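Local coordinates for hypothetical protein RV2626C (Mycobacterium tuberculosis, PDB 1XKF), which is a secreted, zinc-binding homodimer built from a pair of CBS domains, whose function is unknown and which does not seem to bind AMP, at residues R11-A16 with A123-H128; G46-L51 with E113-G118; S83-D88 with R106-I111. All blocks are in the same frame, centred on the assembly; numbering follows the deposited sequence.

Contact 1. Residues R11-A16 with A123-H128; sequences RDIMNA and ADIARH
The short N-terminal helix 10-13 packs beside helix 122-127, which closes the second CBS repeat, through Ile13, which touches Asp124, Ile125 and His128. Ile13 is the apolar centre. Its CG2 methyl rests on the CB of Asp124 at 3.6 Å, while CG1, held beside the backbone N (chi1 -58°), lies over one face of the imidazole of His128, 4.1 Å from the ring centroid, a CH-pi contact. A beta-branched residue suits the spot because its two branches serve different neighbours. Beyond the helix end Asn15 reaches back: its ND2 makes a weak, bent bond of 2.9 Å to Asp124 OD2, with amide and carboxylate planes 68° apart. That amide also donates to Ile119 O, and the same carboxylate oxygen accepts from Thr121 N, so Asp124 ties the start of its own helix to the incoming segment. A water donates to both Asn15 OD1 and Asp124 OD1, the latter at 2.6 Å. Another water joins Asp12 O to NE2 of His128, a residue thought by similarity to bind zinc. Below these polar groups, Ile13 and Ile125 both press on Val120 of strand 115-121 and on Ile93 of helix 93-103, while backbone bonds between Asn15 and Ile119 bring strand 15-16 to the edge of the sheet.

Contact 2. Residues G46-L51 with E113-G118; sequences GDDDRL and EHRLVG
His114 meets Arg50 first: its CB lies 3.0 Å from Arg50 NH1, near the plane and at the edge of the guanidinium, with imidazole and guanidinium turned only 24° from each other. Next comes Arg115, whose CG sits over the face of that same guanidinium; the two guanidinium planes are nearly perpendicular. A bend at chi3 (65°) turns the end of Arg115 toward the acidic turn, where NE bonds to Asp48 OD2 at 3.1 Å, reaching the oxygen from above the carboxylate plane. The other oxygen, Asp48 OD1, takes Arg50 NH2 at 3.0 Å; one aspartate thus bridges two arginines and probably offsets their mutual repulsion. Asp49 adds a long salt bridge, OD1 to Arg115 NH2 at 3.9 Å, by charge alone, since the oxygen lies well out of the guanidinium plane. Leu116 supplies the firm backbone link, its N donating to Asp49 O at 3.0 Å and 166°. Its side chain turns inward, where CD1 approaches Leu51 CD1 at 4.5 Å and Pro109 lies against both leucines. Val117 and Gly118 then both face Val110 in a classic beta bulge. Charged at the surface and aliphatic beneath, the arrangement joins beta-hairpin ends from the two CBS repeats, as expected of the paired Bateman module.

Contact 3. Residues S83-D88 with R106-I111; sequences SIYYVD and RRVPVI
Strands 87-88 and 107-112, the two strands of a beta-alpha-beta unit, run parallel, Val87 paired with Val110 and Asp88 with Ile111, and Val87 uses both its N-H and its C=O: its N donates to Pro109 O at 3.1 Å and its O accepts from Ile111 N at 2.9 Å, the latter nearly straight at 169°. Proline fits here because this pairing draws on its carbonyl and asks for no N-H from it. Val87 CG2 meets Val110 CG2 at 4.0 Å, and Val87 CG1 nears Val108 CG1; Val87 packs on Met96 and Val99, and Val108 on Met100, of helix 93-103, while Val110 meets Val120. Toward strand 50-56, Ile111 CD1 presses on Tyr86 CB at 3.4 Å, and Leu51 lies against both residues. Tyr85 crosses Pro109 at about a right angle, CE1 to CD 3.9 Å. With chi1 at 48° its CG is set between the backbone N and the carbonyl carbon, which swings the ring along the strand to stack on His103, a zinc ligand by similarity. A water 2.8 Å from Tyr85 OH donates to Arg107 O. Parallel backbone bonds thus set the register, apolar packing seats the helix, and the stacked, water-linked phenol probably steadies His103.

From the N terminus, helix 10-13 and strand 15-16 are the first part of contact 1, which closes the longest loop, of 106 residues, only when the chain reaches its final helix. Inside that loop the turn at 46-51 opens contact 2, completed by 113-118. Contact 3 is nested deeper still, spanning just the crossover through helix 93-103. None of the three loops cross. Contact 1 ties the N-terminal segment to the end of the second repeat, contact 3 is internal to that repeat, and contact 2 bridges from the first repeat's sheet. Met14 packs on Val117 and Val110 at the four-stranded sheet, while Leu51 of the three-stranded sheet packs across onto Pro109 and Ile111.

Contact 1. Residues R11-A16 with A123-H128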
loop_
_atom_site.group_PDB
_atom_site.type_symbol
_atom_site.label_atom_id
_atom_site.label_comp_id
_atom_site.label_asym_id
_atom_site.label_seq_id
_atom_site.Cartn_x
_atom_site.Cartn_y
_atom_site.Cartn_z
ATOM N N ARG B 11 -5.029 -24.525 8.011
ATOM C CA ARG B 11 -6.168 -25.018 7.244
ATOM C C ARG B 11 -7.488 -24.676 7.931
ATOM O O ARG B 11 -8.479 -24.363 7.272
ATOM C CB ARG B 11 -6.069 -26.535 7.051
ATOM C CG ARG B 11 -7.187 -27.116 6.193
ATOM C CD ARG B 11 -7.110 -28.635 6.140
ATOM N NE ARG B 11 -5.880 -29.115 5.513
ATOM C CZ ARG B 11 -5.579 -28.957 4.226
ATOM N NH1 ARG B 11 -6.417 -28.326 3.409
ATOM N NH2 ARG B 11 -4.437 -29.442 3.752
ATOM N N ASP B 12 -7.496 -24.744 9.258
ATOM C CA ASP B 12 -8.687 -24.432 10.044
ATOM C C ASP B 12 -9.036 -22.944 9.969
ATOM O O ASP B 12 -10.204 -22.566 9.939
ATOM C CB ASP B 12 -8.454 -24.774 11.522
ATOM C CG ASP B 12 -8.325 -26.264 11.777
ATOM O OD1 ASP B 12 -7.636 -26.633 12.751
ATOM O OD2 ASP B 12 -8.921 -27.061 11.023
ATOM N N ILE B 13 -7.997 -22.116 9.943
ATOM C CA ILE B 13 -8.120 -20.660 9.953
ATOM C C ILE B 13 -8.209 -19.932 8.607
ATOM O O ILE B 13 -8.860 -18.896 8.496
ATOM C CB ILE B 13 -6.924 -20.076 10.761
ATOM C CG1 ILE B 13 -6.941 -20.662 12.174
ATOM C CG2 ILE B 13 -6.980 -18.557 10.814
ATOM C CD1 ILE B 13 -5.768 -20.237 13.033
ATOM N N MET B 14 -7.562 -20.478 7.586
ATOM C CA MET B 14 -7.517 -19.842 6.273
ATOM C C MET B 14 -8.801 -19.625 5.494
ATOM O O MET B 14 -9.826 -20.266 5.724
ATOM C CB MET B 14 -6.575 -20.621 5.361
ATOM C CG MET B 14 -7.092 -22.012 5.031
ATOM S SD MET B 14 -6.012 -22.871 3.888
ATOM C CE MET B 14 -7.113 -24.170 3.263
ATOM N N ASN B 15 -8.711 -18.695 4.550
ATOM C CA ASN B 15 -9.801 -18.410 3.631
ATOM C C ASN B 15 -9.425 -19.347 2.488
ATOM O O ASN B 15 -8.498 -19.071 1.722
ATOM C CB ASN B 15 -9.742 -16.953 3.182
ATOM C CG ASN B 15 -10.010 -15.994 4.318
ATOM O OD1 ASN B 15 -11.135 -15.902 4.812
ATOM N ND2 ASN B 15 -8.977 -15.282 4.748
ATOM N N ALA B 16 -10.133 -20.468 2.399
ATOM C CA ALA B 16 -9.851 -21.487 1.392
ATOM C C ALA B 16 -10.415 -21.228 0.003
ATOM O O ALA B 16 -11.522 -20.720 -0.152
ATOM C CB ALA B 16 -10.341 -22.846 1.893
ATOM N N ALA B 123 -6.203 -11.034 11.212
ATOM C CA ALA B 123 -7.584 -10.904 11.656
ATOM C C ALA B 123 -8.226 -12.287 11.734
ATOM O O ALA B 123 -9.041 -12.545 12.619
ATOM C CB ALA B 123 -8.367 -10.004 10.701
ATOM N N ASP B 124 -7.863 -13.179 10.812
ATOM C CA ASP B 124 -8.418 -14.530 10.834
ATOM C C ASP B 124 -7.911 -15.244 12.086
ATOM O O ASP B 124 -8.673 -15.890 12.802
ATOM C CB ASP B 124 -7.998 -15.332 9.599
ATOM C CG ASP B 124 -8.484 -14.715 8.299
ATOM O OD1 ASP B 124 -9.642 -14.261 8.242
ATOM O OD2 ASP B 124 -7.708 -14.701 7.326
ATOM N N ILE B 125 -6.614 -15.129 12.344
ATOM C CA ILE B 125 -6.030 -15.761 13.518
ATOM C C ILE B 125 -6.723 -15.240 14.774
ATOM O O ILE B 125 -7.026 -16.004 15.695
ATOM C CB ILE B 125 -4.518 -15.451 13.629
ATOM C CG1 ILE B 125 -3.770 -16.052 12.438
ATOM C CG2 ILE B 125 -3.972 -16.002 14.935
ATOM C CD1 ILE B 125 -2.281 -15.729 12.412
ATOM N N ALA B 126 -6.965 -13.932 14.804
ATOM C CA ALA B 126 -7.610 -13.290 15.942
ATOM C C ALA B 126 -8.967 -13.915 16.249
ATOM O O ALA B 126 -9.338 -14.062 17.415
ATOM C CB ALA B 126 -7.769 -11.798 15.676
ATOM N N ARG B 127 -9.700 -14.285 15.202
ATOM C CA ARG B 127 -11.016 -14.894 15.375
ATOM C C ARG B 127 -10.935 -16.342 15.839
ATOM O O ARG B 127 -11.917 -16.884 16.343
ATOM C CB ARG B 127 -11.816 -14.858 14.067
ATOM C CG ARG B 127 -12.219 -13.481 13.567
ATOM C CD ARG B 127 -13.273 -13.630 12.476
ATOM N NE ARG B 127 -13.630 -12.368 11.839
ATOM C CZ ARG B 127 -12.889 -11.750 10.925
ATOM N NH1 ARG B 127 -11.736 -12.273 10.532
ATOM N NH2 ARG B 127 -13.304 -10.606 10.402
ATOM N N HIS B 128 -9.777 -16.970 15.669
ATOM C CA HIS B 128 -9.627 -18.365 16.062
ATOM C C HIS B 128 -8.854 -18.632 17.347
ATOM O O HIS B 128 -8.462 -19.767 17.610
ATOM C CB HIS B 128 -9.014 -19.158 14.908
ATOM C CG HIS B 128 -9.996 -19.484 13.827
ATOM N ND1 HIS B 128 -10.790 -20.611 13.859
ATOM C CD2 HIS B 128 -10.354 -18.803 12.713
ATOM C CE1 HIS B 128 -11.593 -20.610 12.811
ATOM N NE2 HIS B 128 -11.350 -19.524 12.099
HETATM O O HOH W 1 -11.843 -20.494 9.190
HETATM O O HOH W 2 -11.256 -13.519 6.302
#

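Contact 2. Residues G46-L51 with E113-G118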
loop_
_atom_site.group_PDB
_atom_site.type_symbol
_atom_site.label_atom_id
_atom_site.label_comp_id
_atom_site.label_asym_id
_atom_site.label_seq_id
_atom_site.Cartn_x
_atom_site.Cartn_y
_atom_site.Cartn_z
ATOM N N GLY B 46 2.263 -20.117 -10.821
ATOM C CA GLY B 46 2.636 -20.657 -12.111
ATOM C C GLY B 46 1.488 -21.623 -12.349
ATOM O O GLY B 46 0.549 -21.650 -11.551
ATOM N N ASP B 47 1.538 -22.417 -13.413
ATOM C CA ASP B 47 0.454 -23.355 -13.694
ATOM C C ASP B 47 0.183 -24.300 -12.519
ATOM O O ASP B 47 1.092 -24.639 -11.765
ATOM C CB ASP B 47 0.777 -24.175 -14.946
ATOM N N ASP B 48 -1.077 -24.708 -12.373
ATOM C CA ASP B 48 -1.505 -25.632 -11.319
ATOM C C ASP B 48 -1.401 -25.044 -9.911
ATOM O O ASP B 48 -1.081 -25.754 -8.954
ATOM C CB ASP B 48 -0.688 -26.929 -11.392
ATOM C CG ASP B 48 -1.297 -28.057 -10.573
ATOM O OD1 ASP B 48 -0.589 -29.055 -10.326
ATOM O OD2 ASP B 48 -2.483 -27.954 -10.185
ATOM N N ASP B 49 -1.674 -23.748 -9.792
ATOM C CA ASP B 49 -1.622 -23.059 -8.508
ATOM C C ASP B 49 -0.326 -23.244 -7.724
ATOM O O ASP B 49 -0.349 -23.399 -6.504
ATOM C CB ASP B 49 -2.810 -23.473 -7.635
ATOM C CG ASP B 49 -4.103 -22.801 -8.056
ATOM O OD1 ASP B 49 -5.148 -23.056 -7.422
ATOM O OD2 ASP B 49 -4.074 -22.008 -9.022
ATOM N N ARG B 50 0.802 -23.233 -8.426
ATOM C CA ARG B 50 2.106 -23.357 -7.779
ATOM C C ARG B 50 2.510 -21.944 -7.363
ATOM O O ARG B 50 2.805 -21.106 -8.213
ATOM C CB ARG B 50 3.137 -23.916 -8.758
ATOM C CG ARG B 50 2.738 -25.243 -9.364
ATOM C CD ARG B 50 2.702 -26.332 -8.321
ATOM N NE ARG B 50 2.186 -27.581 -8.872
ATOM C CZ ARG B 50 2.427 -28.777 -8.352
ATOM N NH1 ARG B 50 3.184 -28.884 -7.270
ATOM N NH2 ARG B 50 1.907 -29.861 -8.908
ATOM N N LEU B 51 2.525 -21.689 -6.060
ATOM C CA LEU B 51 2.859 -20.363 -5.541
ATOM C C LEU B 51 4.271 -19.858 -5.844
ATOM O O LEU B 51 5.262 -20.527 -5.553
ATOM C CB LEU B 51 2.631 -20.322 -4.029
ATOM C CG LEU B 51 2.871 -18.948 -3.391
ATOM C CD1 LEU B 51 1.781 -17.981 -3.848
ATOM C CD2 LEU B 51 2.868 -19.070 -1.879
ATOM N N GLU B 113 1.104 -29.528 -0.419
ATOM C CA GLU B 113 1.632 -30.291 -1.540
ATOM C C GLU B 113 2.011 -29.397 -2.714
ATOM O O GLU B 113 1.659 -29.674 -3.862
ATOM C CB GLU B 113 0.616 -31.346 -1.982
ATOM C CG GLU B 113 0.191 -32.268 -0.852
ATOM C CD GLU B 113 -0.553 -33.488 -1.342
ATOM O OE1 GLU B 113 0.079 -34.339 -2.004
ATOM O OE2 GLU B 113 -1.767 -33.595 -1.067
ATOM N N HIS B 114 2.730 -28.319 -2.407
ATOM C CA HIS B 114 3.212 -27.364 -3.402
ATOM C C HIS B 114 2.149 -26.486 -4.054
ATOM O O HIS B 114 2.463 -25.679 -4.927
ATOM C CB HIS B 114 3.999 -28.100 -4.490
ATOM C CG HIS B 114 5.043 -29.028 -3.952
ATOM N ND1 HIS B 114 6.012 -28.621 -3.061
ATOM C CD2 HIS B 114 5.261 -30.347 -4.169
ATOM C CE1 HIS B 114 6.781 -29.649 -2.750
ATOM N NE2 HIS B 114 6.347 -30.708 -3.409
ATOM N N ARG B 115 0.897 -26.624 -3.634
ATOM C CA ARG B 115 -0.169 -25.818 -4.216
ATOM C C ARG B 115 -0.811 -24.872 -3.210
ATOM O O ARG B 115 -1.004 -25.221 -2.049
ATOM C CB ARG B 115 -1.249 -26.721 -4.819
ATOM C CG ARG B 115 -0.763 -27.565 -5.981
ATOM C CD ARG B 115 -1.842 -28.510 -6.500
ATOM N NE ARG B 115 -2.978 -27.802 -7.079
ATOM C CZ ARG B 115 -4.128 -27.576 -6.449
ATOM N NH1 ARG B 115 -4.305 -28.006 -5.203
ATOM N NH2 ARG B 115 -5.102 -26.919 -7.068
ATOM N N LEU B 116 -1.129 -23.668 -3.665
ATOM C CA LEU B 116 -1.777 -22.683 -2.810
ATOM C C LEU B 116 -3.170 -23.218 -2.504
ATOM O O LEU B 116 -3.878 -23.645 -3.417
ATOM C CB LEU B 116 -1.914 -21.349 -3.542
ATOM C CG LEU B 116 -2.721 -20.288 -2.786
ATOM C CD1 LEU B 116 -1.826 -19.608 -1.762
ATOM C CD2 LEU B 116 -3.286 -19.266 -3.757
ATOM N N VAL B 117 -3.566 -23.211 -1.235
ATOM C CA VAL B 117 -4.899 -23.692 -0.880
ATOM C C VAL B 117 -5.704 -22.645 -0.113
ATOM O O VAL B 117 -6.890 -22.843 0.158
ATOM C CB VAL B 117 -4.840 -25.000 -0.043
ATOM C CG1 VAL B 117 -4.248 -26.126 -0.884
ATOM C CG2 VAL B 117 -4.023 -24.786 1.221
ATOM N N GLY B 118 -5.062 -21.530 0.227
ATOM C CA GLY B 118 -5.754 -20.482 0.957
ATOM C C GLY B 118 -4.867 -19.328 1.397
ATOM O O GLY B 118 -3.663 -19.317 1.142
#

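Contact 3. Residues S83-D88 with R106-I111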
loop_
_atom_site.group_PDB
_atom_site.type_symbol
_atom_site.label_atom_id
_atom_site.label_comp_id
_atom_site.label_asym_id
_atom_site.label_seq_id
_atom_site.Cartn_x
_atom_site.Cartn_y
_atom_site.Cartn_z
ATOM N N SER B 83 9.002 -11.719 -3.143
ATOM C CA SER B 83 8.245 -11.816 -1.901
ATOM C C SER B 83 7.648 -13.208 -1.744
ATOM O O SER B 83 6.433 -13.385 -1.806
ATOM C CB SER B 83 7.132 -10.762 -1.885
ATOM O OG SER B 83 7.672 -9.450 -1.973
ATOM N N ILE B 84 8.509 -14.200 -1.547
ATOM C CA ILE B 84 8.037 -15.566 -1.385
ATOM C C ILE B 84 8.129 -16.006 0.075
ATOM O O ILE B 84 9.199 -15.992 0.688
ATOM C CB ILE B 84 8.827 -16.546 -2.296
ATOM C CG1 ILE B 84 8.337 -17.981 -2.075
ATOM C CG2 ILE B 84 10.326 -16.419 -2.041
ATOM C CD1 ILE B 84 6.887 -18.215 -2.510
ATOM N N TYR B 85 6.979 -16.378 0.622
ATOM C CA TYR B 85 6.861 -16.830 2.002
ATOM C C TYR B 85 5.489 -17.466 2.127
ATOM O O TYR B 85 4.572 -17.118 1.385
ATOM C CB TYR B 85 6.991 -15.649 2.962
ATOM C CG TYR B 85 6.130 -14.469 2.594
ATOM C CD1 TYR B 85 4.765 -14.453 2.880
ATOM C CD2 TYR B 85 6.679 -13.370 1.939
ATOM C CE1 TYR B 85 3.967 -13.367 2.521
ATOM C CE2 TYR B 85 5.893 -12.284 1.575
ATOM C CZ TYR B 85 4.543 -12.286 1.866
ATOM O OH TYR B 85 3.774 -11.204 1.501
ATOM N N TYR B 86 5.344 -18.386 3.069
ATOM C CA TYR B 86 4.077 -19.087 3.235
ATOM C C TYR B 86 4.162 -20.018 4.429
ATOM O O TYR B 86 5.192 -20.090 5.099
ATOM C CB TYR B 86 3.806 -19.911 1.969
ATOM C CG TYR B 86 4.967 -20.814 1.578
ATOM C CD1 TYR B 86 5.189 -22.026 2.236
ATOM C CD2 TYR B 86 5.882 -20.423 0.592
ATOM C CE1 TYR B 86 6.301 -22.831 1.932
ATOM C CE2 TYR B 86 6.998 -21.217 0.279
ATOM C CZ TYR B 86 7.201 -22.416 0.955
ATOM O OH TYR B 86 8.308 -23.185 0.673
ATOM N N VAL B 87 3.069 -20.719 4.701
ATOM C CA VAL B 87 3.040 -21.703 5.774
ATOM C C VAL B 87 2.339 -22.921 5.211
ATOM O O VAL B 87 1.549 -22.806 4.268
ATOM C CB VAL B 87 2.248 -21.223 7.019
ATOM C CG1 VAL B 87 2.988 -20.093 7.703
ATOM C CG2 VAL B 87 0.838 -20.796 6.618
ATOM N N ASP B 88 2.639 -24.088 5.772
ATOM C CA ASP B 88 1.995 -25.316 5.337
ATOM C C ASP B 88 0.593 -25.305 5.945
ATOM O O ASP B 88 0.349 -24.634 6.951
ATOM C CB ASP B 88 2.760 -26.537 5.847
ATOM C CG ASP B 88 2.179 -27.840 5.335
ATOM O OD1 ASP B 88 2.399 -28.164 4.150
ATOM O OD2 ASP B 88 1.492 -28.533 6.113
ATOM N N ARG B 106 0.895 -9.028 7.388
ATOM C CA ARG B 106 -0.227 -9.455 8.227
ATOM C C ARG B 106 -1.087 -10.456 7.469
ATOM O O ARG B 106 -2.193 -10.798 7.892
ATOM C CB ARG B 106 -1.099 -8.253 8.599
ATOM C CG ARG B 106 -0.365 -7.137 9.304
ATOM C CD ARG B 106 -1.306 -5.982 9.577
ATOM N NE ARG B 106 -0.611 -4.827 10.139
ATOM C CZ ARG B 106 -1.212 -3.690 10.472
ATOM N NH1 ARG B 106 -2.521 -3.556 10.302
ATOM N NH2 ARG B 106 -0.505 -2.688 10.975
ATOM N N ARG B 107 -0.567 -10.920 6.341
ATOM C CA ARG B 107 -1.279 -11.866 5.494
ATOM C C ARG B 107 -0.264 -12.863 4.952
ATOM O O ARG B 107 0.836 -12.478 4.563
ATOM C CB ARG B 107 -1.942 -11.091 4.356
ATOM C CG ARG B 107 -2.594 -11.915 3.267
ATOM C CD ARG B 107 -3.066 -10.980 2.169
ATOM N NE ARG B 107 -3.996 -9.979 2.684
ATOM C CZ ARG B 107 -5.319 -10.069 2.596
ATOM N NH1 ARG B 107 -5.878 -11.115 2.000
ATOM N NH2 ARG B 107 -6.086 -9.120 3.119
ATOM N N VAL B 108 -0.622 -14.143 4.939
ATOM C CA VAL B 108 0.290 -15.163 4.441
ATOM C C VAL B 108 -0.421 -16.277 3.682
ATOM O O VAL B 108 -1.486 -16.753 4.092
ATOM C CB VAL B 108 1.096 -15.794 5.601
ATOM C CG1 VAL B 108 1.968 -16.919 5.085
ATOM C CG2 VAL B 108 1.962 -14.738 6.261
ATOM N N PRO B 109 0.145 -16.686 2.538
ATOM C CA PRO B 109 -0.477 -17.760 1.766
ATOM C C PRO B 109 -0.258 -19.113 2.441
ATOM O O PRO B 109 0.744 -19.325 3.131
ATOM C CB PRO B 109 0.212 -17.651 0.407
ATOM C CG PRO B 109 1.543 -17.070 0.732
ATOM C CD PRO B 109 1.217 -16.031 1.767
ATOM N N VAL B 110 -1.214 -20.017 2.255
ATOM C CA VAL B 110 -1.144 -21.355 2.828
ATOM C C VAL B 110 -0.994 -22.362 1.692
ATOM O O VAL B 110 -1.758 -22.338 0.723
ATOM C CB VAL B 110 -2.417 -21.687 3.622
ATOM C CG1 VAL B 110 -2.277 -23.049 4.293
ATOM C CG2 VAL B 110 -2.680 -20.598 4.653
ATOM N N ILE B 111 -0.008 -23.242 1.821
ATOM C CA ILE B 111 0.265 -24.245 0.806
ATOM C C ILE B 111 0.088 -25.663 1.331
ATOM O O ILE B 111 0.193 -25.921 2.531
ATOM C CB ILE B 111 1.714 -24.093 0.257
ATOM C CG1 ILE B 111 1.796 -22.889 -0.689
ATOM C CG2 ILE B 111 2.137 -25.346 -0.487
ATOM C CD1 ILE B 111 1.534 -21.564 -0.030
HETATM O O HOH W 3 1.109 -10.848 2.261
#